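Side-chain contact in putative endonuclease/exonuclease/phosphatase family protein (Bacteroides thetaiotaomicron, PDB 3MPR), which probably acts as a metal-dependent nuclease of the endonuclease/exonuclease/phosphatase family, cutting phosphodiester bonds in nucleic acids: residues 139-144 with 156-161. Sequence-based numbering, arbitrary orientation.
Sequences FNLHMD and FLVQEK. With ACY (acetic acid), chain F.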
loop_
_atom_site.group_PDB
_atom_site.type_symbol
_atom_site.label_atom_id
_atom_site.label_comp_id
_atom_site.label_asym_id
_atom_site.label_seq_id
_atom_site.Cartn_x
_atom_site.Cartn_y
_atom_site.Cartn_z
ATOM N N PHE A 139 5.500 -11.664 -19.267
ATOM C CA PHE A 139 4.502 -12.669 -19.629
ATOM C C PHE A 139 3.402 -12.682 -18.589
ATOM O O PHE A 139 3.678 -12.462 -17.416
ATOM C CB PHE A 139 5.132 -14.064 -19.611
ATOM C CG PHE A 139 6.148 -14.298 -20.692
ATOM C CD1 PHE A 139 7.456 -13.896 -20.533
ATOM C CD2 PHE A 139 5.788 -14.953 -21.861
ATOM C CE1 PHE A 139 8.395 -14.134 -21.537
ATOM C CE2 PHE A 139 6.716 -15.193 -22.856
ATOM C CZ PHE A 139 8.014 -14.786 -22.692
ATOM N N ASN A 140 2.177 -13.004 -19.003
ATOM C CA ASN A 140 1.051 -13.059 -18.079
ATOM C C ASN A 140 0.088 -14.161 -18.512
ATOM O O ASN A 140 -0.176 -14.313 -19.698
ATOM C CB ASN A 140 0.362 -11.695 -18.055
ATOM C CG ASN A 140 -0.837 -11.656 -17.144
ATOM O OD1 ASN A 140 -0.777 -12.098 -15.994
ATOM N ND2 ASN A 140 -1.944 -11.115 -17.653
ATOM N N LEU A 141 -0.422 -14.941 -17.561
ATOM C CA LEU A 141 -1.282 -16.068 -17.918
ATOM C C LEU A 141 -2.270 -16.413 -16.809
ATOM O O LEU A 141 -2.223 -15.857 -15.713
ATOM C CB LEU A 141 -0.439 -17.312 -18.276
ATOM C CG LEU A 141 0.529 -17.885 -17.223
ATOM C CD1 LEU A 141 -0.206 -18.641 -16.111
ATOM C CD2 LEU A 141 1.530 -18.816 -17.881
ATOM N N HIS A 142 -3.158 -17.345 -17.122
ATOM C CA HIS A 142 -4.121 -17.875 -16.173
ATOM C C HIS A 142 -4.238 -19.359 -16.485
ATOM O O HIS A 142 -4.720 -19.734 -17.552
ATOM C CB HIS A 142 -5.475 -17.179 -16.353
ATOM C CG HIS A 142 -6.499 -17.582 -15.339
ATOM N ND1 HIS A 142 -7.720 -16.954 -15.223
ATOM C CD2 HIS A 142 -6.479 -18.546 -14.387
ATOM C CE1 HIS A 142 -8.412 -17.518 -14.246
ATOM N NE2 HIS A 142 -7.683 -18.490 -13.726
HETATM N N MSE A 143 -3.760 -20.189 -15.563
HETATM C CA MSE A 143 -3.669 -21.637 -15.748
HETATM C C MSE A 143 -5.032 -22.338 -15.658
HETATM O O MSE A 143 -5.994 -21.783 -15.128
HETATM C CB MSE A 143 -2.749 -22.223 -14.681
HETATM C CG MSE A 143 -1.297 -21.805 -14.764
HETATM SE SE MSE A 143 -0.465 -22.703 -16.293
HETATM C CE MSE A 143 1.312 -22.967 -15.554
ATOM N N ASP A 144 -5.108 -23.571 -16.161
ATOM C CA ASP A 144 -6.352 -24.330 -16.090
ATOM C C ASP A 144 -6.504 -24.925 -14.691
ATOM O O ASP A 144 -5.516 -25.298 -14.064
ATOM C CB ASP A 144 -6.373 -25.440 -17.141
ATOM C CG ASP A 144 -7.744 -26.068 -17.292
ATOM O OD1 ASP A 144 -7.936 -27.220 -16.850
ATOM O OD2 ASP A 144 -8.633 -25.396 -17.834
ATOM N N PHE A 156 6.639 -25.438 -18.809
ATOM C CA PHE A 156 7.799 -25.629 -19.682
ATOM C C PHE A 156 7.670 -24.948 -21.044
ATOM O O PHE A 156 8.656 -24.491 -21.605
ATOM C CB PHE A 156 8.146 -27.116 -19.802
ATOM C CG PHE A 156 8.672 -27.694 -18.522
ATOM C CD1 PHE A 156 9.911 -27.306 -18.040
ATOM C CD2 PHE A 156 7.912 -28.579 -17.778
ATOM C CE1 PHE A 156 10.394 -27.812 -16.852
ATOM C CE2 PHE A 156 8.388 -29.086 -16.584
ATOM C CZ PHE A 156 9.629 -28.705 -16.124
ATOM N N LEU A 157 6.448 -24.850 -21.556
ATOM C CA LEU A 157 6.207 -24.109 -22.794
ATOM C C LEU A 157 6.515 -22.628 -22.584
ATOM O O LEU A 157 7.112 -21.968 -23.433
ATOM C CB LEU A 157 4.761 -24.283 -23.240
ATOM C CG LEU A 157 4.236 -23.313 -24.304
ATOM C CD1 LEU A 157 5.026 -23.433 -25.606
ATOM C CD2 LEU A 157 2.743 -23.555 -24.551
ATOM N N VAL A 158 6.111 -22.099 -21.437
ATOM C CA VAL A 158 6.417 -20.707 -21.151
ATOM C C VAL A 158 7.925 -20.487 -21.108
ATOM O O VAL A 158 8.437 -19.527 -21.684
ATOM C CB VAL A 158 5.709 -20.209 -19.872
ATOM C CG1 VAL A 158 6.282 -18.875 -19.441
ATOM C CG2 VAL A 158 4.212 -20.093 -20.131
ATOM N N GLN A 159 8.647 -21.394 -20.459
ATOM C CA GLN A 159 10.094 -21.271 -20.406
ATOM C C GLN A 159 10.725 -21.392 -21.814
ATOM O O GLN A 159 11.698 -20.728 -22.116
ATOM C CB GLN A 159 10.672 -22.282 -19.418
ATOM C CG GLN A 159 10.260 -21.977 -17.977
ATOM C CD GLN A 159 10.499 -23.129 -17.025
ATOM O OE1 GLN A 159 9.561 -23.667 -16.433
ATOM N NE2 GLN A 159 11.759 -23.498 -16.855
ATOM N N GLU A 160 10.161 -22.219 -22.682
ATOM C CA GLU A 160 10.658 -22.254 -24.064
ATOM C C GLU A 160 10.422 -20.922 -24.791
ATOM O O GLU A 160 11.300 -20.428 -25.497
ATOM C CB GLU A 160 10.062 -23.418 -24.840
ATOM C CG GLU A 160 10.568 -24.784 -24.368
ATOM C CD GLU A 160 12.084 -24.946 -24.523
ATOM O OE1 GLU A 160 12.557 -25.121 -25.669
ATOM O OE2 GLU A 160 12.802 -24.896 -23.499
ATOM N N LYS A 161 9.243 -20.332 -24.605
ATOM C CA LYS A 161 8.938 -19.039 -25.210
ATOM C C LYS A 161 9.809 -17.914 -24.659
ATOM O O LYS A 161 10.127 -16.966 -25.372
ATOM C CB LYS A 161 7.439 -18.689 -25.053
ATOM C CG LYS A 161 6.519 -19.567 -25.899
ATOM C CD LYS A 161 6.653 -19.266 -27.402
ATOM C CE LYS A 161 5.892 -20.300 -28.234
ATOM N NZ LYS A 161 5.946 -20.016 -29.699
HETATM C C ACY F . 4.405 -21.240 -32.206
HETATM O O ACY F . 5.261 -20.446 -32.695
HETATM O OXT ACY F . 4.396 -21.706 -31.030
HETATM C CH3 ACY F . 3.294 -21.681 -33.097
#
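Leu141 and Val158 meet methyl to methyl. CD2 of Leu141 lies 3.7 Å from CG2 of Val158, and the two side chains meet aslant. With chi1 at 59° and chi2 at 75°, Leu141 brings CD2 to the helix. At chi1 168° CG2 of Val158 stands anti to the carbonyl carbon, and it is this methyl that meets Leu141.

Phe139 makes the aromatic part of the contact. Its ring reaches Lys161 with the far edge: Phe139 CZ is 4.0 Å from Lys161 O, which lies near the ring plane. Phe139 CE2 is 4.2 Å from Lys161 CB. The two side chains run at about a right angle. Phe101 of strand 93-102 touches Phe139, Val158 and Lys161, and Leu175 of strand 173-178 touches Phe139 and Leu141.

The contact packs helix 148-164 on strand 135-142 within a beta-alpha-beta unit completed by the parallel strand 173-178. This unit is part of the DNase I-like fold. The side chain of Leu141 is about 11 Å from that of Glu51, which binds magnesium in this protein although none is bound to this chain here.

The amine of Lys161 turns to polar partners instead. Lys161 NZ donates a hydrogen bond to OXT of a bound acetic acid, 2.7 Å away; this small molecule probably comes from the crystallisation liquor. The same NZ forms a salt bridge with Glu164.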